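Local coordinates for protein ubiquinone biosynthesis accessory factor UbiJ (Escherichia coli, PDB 6H6O) that binds hydrophobic intermediates of ubiquinone biosynthesis through its SCP2 domain and is essential for the stability of the multi-enzyme Ubi complex, at residues K37-R42 against A123-F128; T57-V62 against V68-E73. All coordinates share one frame; numbering follows the deposited sequence.

Interaction 1: residues K37-R42 against A123-F128; sequences KTARSR and ADLAEF. With CA (calcium ion), chain H; CA (calcium ion), chain G.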
loop_
_atom_site.group_PDB
_atom_site.type_symbol
_atom_site.label_atom_id
_atom_site.label_comp_id
_atom_site.label_asym_id
_atom_site.label_seq_id
_atom_site.Cartn_x
_atom_site.Cartn_y
_atom_site.Cartn_z
ATOM N N LYS A 37 -6.274 21.602 -11.060
ATOM C CA LYS A 37 -7.573 21.457 -11.720
ATOM C C LYS A 37 -7.490 21.113 -13.219
ATOM O O LYS A 37 -8.152 20.169 -13.643
ATOM C CB LYS A 37 -8.461 22.685 -11.492
ATOM C CG LYS A 37 -9.934 22.410 -11.821
ATOM C CD LYS A 37 -10.841 23.604 -11.622
ATOM C CE LYS A 37 -12.295 23.209 -11.756
ATOM N NZ LYS A 37 -13.190 24.383 -11.558
ATOM N N THR A 38 -6.655 21.825 -14.010
ATOM C CA THR A 38 -6.600 21.536 -15.465
ATOM C C THR A 38 -6.001 20.159 -15.767
ATOM O O THR A 38 -6.408 19.513 -16.742
ATOM C CB THR A 38 -5.912 22.639 -16.254
ATOM O OG1 THR A 38 -4.555 22.687 -15.850
ATOM C CG2 THR A 38 -6.597 23.999 -16.098
ATOM N N ALA A 39 -5.051 19.700 -14.921
ATOM C CA ALA A 39 -4.440 18.382 -15.080
ATOM C C ALA A 39 -5.456 17.295 -14.699
ATOM O O ALA A 39 -5.534 16.282 -15.386
ATOM C CB ALA A 39 -3.203 18.280 -14.207
ATOM N N ARG A 40 -6.261 17.512 -13.645
ATOM C CA ARG A 40 -7.296 16.529 -13.256
ATOM C C ARG A 40 -8.407 16.431 -14.293
ATOM O O ARG A 40 -8.948 15.336 -14.491
ATOM C CB ARG A 40 -7.899 16.858 -11.898
ATOM C CG ARG A 40 -6.917 16.636 -10.753
ATOM C CD ARG A 40 -7.551 16.756 -9.379
ATOM N NE ARG A 40 -8.288 18.012 -9.207
ATOM C CZ ARG A 40 -7.877 19.047 -8.480
ATOM N NH1 ARG A 40 -6.729 18.987 -7.809
ATOM N NH2 ARG A 40 -8.610 20.145 -8.409
ATOM N N SER A 41 -8.723 17.560 -14.990
ATOM C CA SER A 41 -9.813 17.584 -15.990
ATOM C C SER A 41 -9.657 16.528 -17.080
ATOM O O SER A 41 -10.656 15.992 -17.561
ATOM C CB SER A 41 -9.969 18.972 -16.605
ATOM O OG SER A 41 -8.986 19.198 -17.599
ATOM N N ARG A 42 -8.392 16.204 -17.431
ATOM C CA ARG A 42 -8.059 15.196 -18.445
ATOM C C ARG A 42 -8.541 13.775 -18.052
ATOM O O ARG A 42 -8.674 12.924 -18.918
ATOM C CB ARG A 42 -6.531 15.180 -18.670
ATOM C CG ARG A 42 -6.017 16.461 -19.355
ATOM C CD ARG A 42 -4.615 16.311 -19.907
ATOM N NE ARG A 42 -3.621 16.231 -18.837
ATOM C CZ ARG A 42 -2.539 17.001 -18.743
ATOM N NH1 ARG A 42 -2.289 17.927 -19.660
ATOM N NH2 ARG A 42 -1.696 16.848 -17.730
ATOM N N ALA A 123 0.271 12.996 -11.360
ATOM C CA ALA A 123 1.118 12.703 -10.194
ATOM C C ALA A 123 2.426 13.527 -10.240
ATOM O O ALA A 123 2.872 14.030 -9.198
ATOM C CB ALA A 123 1.424 11.211 -10.126
ATOM N N ASP A 124 3.006 13.682 -11.457
ATOM C CA ASP A 124 4.227 14.471 -11.668
ATOM C C ASP A 124 3.967 15.946 -11.282
ATOM O O ASP A 124 4.737 16.530 -10.524
ATOM C CB ASP A 124 4.689 14.364 -13.132
ATOM C CG ASP A 124 6.119 14.839 -13.391
ATOM O OD1 ASP A 124 6.850 15.086 -12.409
ATOM O OD2 ASP A 124 6.507 14.949 -14.582
ATOM N N LEU A 125 2.816 16.498 -11.715
ATOM C CA LEU A 125 2.466 17.882 -11.399
ATOM C C LEU A 125 2.102 18.047 -9.929
ATOM O O LEU A 125 2.351 19.114 -9.363
ATOM C CB LEU A 125 1.353 18.383 -12.318
ATOM C CG LEU A 125 1.800 18.604 -13.788
ATOM C CD1 LEU A 125 0.614 18.826 -14.695
ATOM C CD2 LEU A 125 2.773 19.792 -13.922
ATOM N N ALA A 126 1.549 16.984 -9.295
ATOM C CA ALA A 126 1.200 17.013 -7.869
ATOM C C ALA A 126 2.435 17.099 -6.970
ATOM O O ALA A 126 2.374 17.643 -5.860
ATOM C CB ALA A 126 0.320 15.816 -7.498
ATOM N N GLU A 127 3.554 16.562 -7.462
ATOM C CA GLU A 127 4.841 16.638 -6.773
ATOM C C GLU A 127 5.448 18.036 -6.998
ATOM O O GLU A 127 6.038 18.607 -6.074
ATOM C CB GLU A 127 5.773 15.563 -7.320
ATOM C CG GLU A 127 6.946 15.238 -6.410
ATOM C CD GLU A 127 8.005 14.333 -7.015
ATOM O OE1 GLU A 127 7.994 14.132 -8.252
ATOM O OE2 GLU A 127 8.869 13.846 -6.249
ATOM N N PHE A 128 5.295 18.590 -8.235
ATOM C CA PHE A 128 5.794 19.927 -8.582
ATOM C C PHE A 128 5.122 20.999 -7.720
ATOM O O PHE A 128 5.773 21.929 -7.247
ATOM C CB PHE A 128 5.566 20.216 -10.089
ATOM C CG PHE A 128 5.389 21.682 -10.448
ATOM C CD1 PHE A 128 6.483 22.545 -10.494
ATOM C CD2 PHE A 128 4.127 22.201 -10.714
ATOM C CE1 PHE A 128 6.314 23.901 -10.791
ATOM C CE2 PHE A 128 3.955 23.559 -10.996
ATOM C CZ PHE A 128 5.050 24.400 -11.035
HETATM CA CA CA H . 8.066 13.212 -10.952
HETATM CA CA CA G . 1.647 18.765 -4.079
HETATM O O HOH W 1 3.492 18.076 -2.897
HETATM O O HOH W 2 0.152 17.042 -3.383
HETATM O O HOH W 3 -0.265 19.498 -5.201
HETATM O O HOH W 4 6.034 11.814 -10.176
HETATM O O HOH W 5 9.435 15.372 -11.215
#
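Leu125 and Ala39 make the central touch between segments 37-42 and 123-128, and Leu125 is the side chain that spans the gap. Its CB points toward the other helix but stays 4.9 Å from Ala39 CB, and CG, 5.0 Å from the same Ala39 CB, gains nothing on it. The approach is made at the tip. CG lies anti to the carbonyl carbon (chi1 -71°), and a nearly extended second torsion (chi2 169°) sends CD1 across, until Leu125 CD1 lies 3.9 Å from Ala39 CB. The other methyl, CD2, branches away from Ala39 and turns along its own helix toward the ring of Phe128. CD1 has a second, looser neighbour, Arg42: its NH2 is 4.3 Å from Leu125 CD1, the methyl meeting the guanidinium obliquely.

Ala39 CA and Leu125 CA are 7.8 Å apart, the nearest pair across the segments, and only 72 Å² is buried in all. The contact sets the short helix 37-41 against the last turns of helix 113-128, the C-terminal helix of this SCP2 lipid-binding domain. Neighbouring residues widen it: Leu36 packs on Leu125, Leu122 on Ala39, and Asn118 and Ala121 on Arg42.

The polar chemistry of 123-128 is directed at two calcium ions instead of at helix 37-41. One is bound by carboxylates three residues apart on the helix, Asp124 OD1 at 2.7 Å and Glu127 OE1 at a longer 2.9 Å, together with Arg93 O and two waters. The other ion takes the backbone Ala126 O at 2.2 Å, from the last turn of the helix, with Asp129 O and Ala131 O from the residues that follow it, and three waters.

Interaction 2: residues T57-V62 against V68-E73; sequences TSLILV and VDVLGE. With CA (calcium ion), chain I.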
loop_
_atom_site.group_PDB
_atom_site.type_symbol
_atom_site.label_atom_id
_atom_site.label_comp_id
_atom_site.label_asym_id
_atom_site.label_seq_id
_atom_site.Cartn_x
_atom_site.Cartn_y
_atom_site.Cartn_z
ATOM N N THR A 57 -6.639 -9.463 -5.914
ATOM C CA THR A 57 -7.707 -8.503 -6.188
ATOM C C THR A 57 -7.276 -7.307 -7.045
ATOM O O THR A 57 -6.122 -6.917 -7.038
ATOM C CB THR A 57 -8.297 -8.004 -4.861
ATOM O OG1 THR A 57 -7.235 -7.525 -4.030
ATOM C CG2 THR A 57 -9.144 -9.060 -4.141
ATOM N N SER A 58 -8.238 -6.688 -7.713
ATOM C CA SER A 58 -8.052 -5.500 -8.551
ATOM C C SER A 58 -8.254 -4.214 -7.712
ATOM O O SER A 58 -8.857 -4.260 -6.634
ATOM C CB SER A 58 -9.084 -5.514 -9.681
ATOM O OG SER A 58 -9.121 -6.750 -10.374
ATOM N N LEU A 59 -7.759 -3.079 -8.231
ATOM C CA LEU A 59 -7.993 -1.743 -7.692
ATOM C C LEU A 59 -8.646 -0.968 -8.849
ATOM O O LEU A 59 -8.154 -1.005 -9.969
ATOM C CB LEU A 59 -6.700 -1.023 -7.301
ATOM C CG LEU A 59 -5.993 -1.440 -6.003
ATOM C CD1 LEU A 59 -4.724 -0.632 -5.847
ATOM C CD2 LEU A 59 -6.885 -1.201 -4.751
ATOM N N ILE A 60 -9.745 -0.304 -8.587
ATOM C CA ILE A 60 -10.420 0.462 -9.631
ATOM C C ILE A 60 -10.521 1.915 -9.158
ATOM O O ILE A 60 -11.017 2.180 -8.071
ATOM C CB ILE A 60 -11.770 -0.175 -10.027
ATOM C CG1 ILE A 60 -11.583 -1.660 -10.500
ATOM C CG2 ILE A 60 -12.440 0.659 -11.138
ATOM C CD1 ILE A 60 -11.864 -2.708 -9.444
ATOM N N LEU A 61 -9.982 2.832 -9.957
ATOM C CA LEU A 61 -9.964 4.270 -9.664
ATOM C C LEU A 61 -10.999 4.951 -10.567
ATOM O O LEU A 61 -10.928 4.806 -11.798
ATOM C CB LEU A 61 -8.569 4.850 -9.933
ATOM C CG LEU A 61 -7.485 4.705 -8.828
ATOM C CD1 LEU A 61 -7.278 3.270 -8.386
ATOM C CD2 LEU A 61 -6.168 5.305 -9.295
ATOM N N VAL A 62 -11.970 5.650 -9.969
ATOM C CA VAL A 62 -13.026 6.351 -10.746
ATOM C C VAL A 62 -12.849 7.832 -10.484
ATOM O O VAL A 62 -13.070 8.280 -9.363
ATOM C CB VAL A 62 -14.458 5.875 -10.369
ATOM C CG1 VAL A 62 -15.502 6.590 -11.223
ATOM C CG2 VAL A 62 -14.583 4.351 -10.493
ATOM N N VAL A 68 -11.402 11.188 -6.369
ATOM C CA VAL A 68 -11.246 9.895 -7.034
ATOM C C VAL A 68 -11.771 8.876 -6.016
ATOM O O VAL A 68 -11.506 8.977 -4.800
ATOM C CB VAL A 68 -9.788 9.585 -7.494
ATOM C CG1 VAL A 68 -8.785 9.739 -6.346
ATOM C CG2 VAL A 68 -9.677 8.191 -8.139
ATOM N N ASP A 69 -12.553 7.941 -6.505
ATOM C CA ASP A 69 -13.081 6.881 -5.686
ATOM C C ASP A 69 -12.314 5.619 -6.014
ATOM O O ASP A 69 -11.996 5.376 -7.179
ATOM C CB ASP A 69 -14.585 6.713 -5.919
ATOM C CG ASP A 69 -15.347 7.786 -5.185
ATOM O OD1 ASP A 69 -15.501 7.663 -3.948
ATOM O OD2 ASP A 69 -15.695 8.800 -5.818
ATOM N N VAL A 70 -11.945 4.853 -4.965
ATOM C CA VAL A 70 -11.219 3.614 -5.137
ATOM C C VAL A 70 -12.154 2.469 -4.721
ATOM O O VAL A 70 -12.753 2.530 -3.642
ATOM C CB VAL A 70 -9.849 3.568 -4.407
ATOM C CG1 VAL A 70 -9.119 2.263 -4.701
ATOM C CG2 VAL A 70 -8.974 4.756 -4.817
ATOM N N LEU A 71 -12.270 1.451 -5.574
ATOM C CA LEU A 71 -13.110 0.269 -5.339
ATOM C C LEU A 71 -12.276 -0.990 -5.513
ATOM O O LEU A 71 -11.262 -0.972 -6.200
ATOM C CB LEU A 71 -14.311 0.254 -6.298
ATOM C CG LEU A 71 -15.406 1.288 -6.041
ATOM C CD1 LEU A 71 -15.424 2.334 -7.143
ATOM C CD2 LEU A 71 -16.732 0.614 -5.924
ATOM N N GLY A 72 -12.716 -2.070 -4.892
ATOM C CA GLY A 72 -12.037 -3.356 -4.979
ATOM C C GLY A 72 -12.664 -4.250 -6.026
ATOM O O GLY A 72 -12.064 -5.259 -6.404
ATOM N N GLU A 73 -13.852 -3.877 -6.531
ATOM C CA GLU A 73 -14.575 -4.615 -7.566
ATOM C C GLU A 73 -15.213 -3.601 -8.496
ATOM O O GLU A 73 -15.570 -2.500 -8.065
ATOM C CB GLU A 73 -15.701 -5.496 -6.936
ATOM C CG GLU A 73 -15.243 -6.640 -6.045
ATOM C CD GLU A 73 -14.524 -7.810 -6.695
ATOM O OE1 GLU A 73 -14.686 -8.016 -7.921
ATOM O OE2 GLU A 73 -13.822 -8.547 -5.964
HETATM CA CA CA I . -15.054 6.225 -1.973
HETATM O O HOH W 6 -10.940 -7.463 -7.562
HETATM O O HOH W 7 -15.449 9.364 -8.366
HETATM O O HOH W 8 -15.083 4.059 -3.069
HETATM O O HOH W 9 -17.291 5.405 -1.906
HETATM O O HOH W 10 -15.919 7.956 -0.929
HETATM O O HOH W 11 -14.578 5.147 -0.067
#
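Ile60 and Leu71 face each other as a hydrogen-bonded antiparallel pair: Ile60 N donates to Leu71 O and Leu71 N to Ile60 O, both at 2.9 Å. Val62 and Asp69 repeat the pattern, with Val62 N to Asp69 O at 2.8 Å, a nearly straight bond (167° at the hydrogen) in the carbonyl plane. Asp69 N completes the set by donating to Val62 O.

Val62 O also takes a water that donates to Asp69 OD2, while Ile60 O and Asp69 O receive CA-H contacts from Val70 and Leu61. Another water accepts from Ser58 N and donates to Gly72 O, bridging the two chains where direct backbone pairing has stopped. On the outer edge, Val70 O is reached by a calcium-bound water; Asp69 OD1 binds that ion at 2.5 Å. Glu23 of helix 14-30 accepts from Val70 N through OE1 and binds the calcium through OE2.

With CG1 anti to the carbonyl carbon (chi1 -57°), Ile60 brings CD1 to 3.6 Å from Glu73 C. On the face shared with Asp69, Val62 and Leu71 cross obliquely, Val62 CG2 4.0 Å from Leu71 CD1. The whole is an antiparallel beta hairpin forming one edge of the SCP2-domain sheet.

Interactions 1 and 2 lie on opposite sides of the chain's centre, their own centres 20 Å apart, with interaction 2 nested along the chain inside the loop closed by 37-42 and 123-128. Both are partly buried, yet unequal: the hairpin covers 477 Å² and has four backbone hydrogen bonds, whereas the helix pair meets lightly, mainly through one leucine methyl. Helix 14-30 is a common neighbour, receiving Ala126 near its C-terminal end and, at Leu26, Leu61 and Val68 of the hairpin. Calcium ions occur at both places: in interaction 1 one joins the last helix to Arg93 of a loop and the other takes carbonyls of the helix end and following tail; in interaction 2 the ion joins an edge strand to helix 14-30.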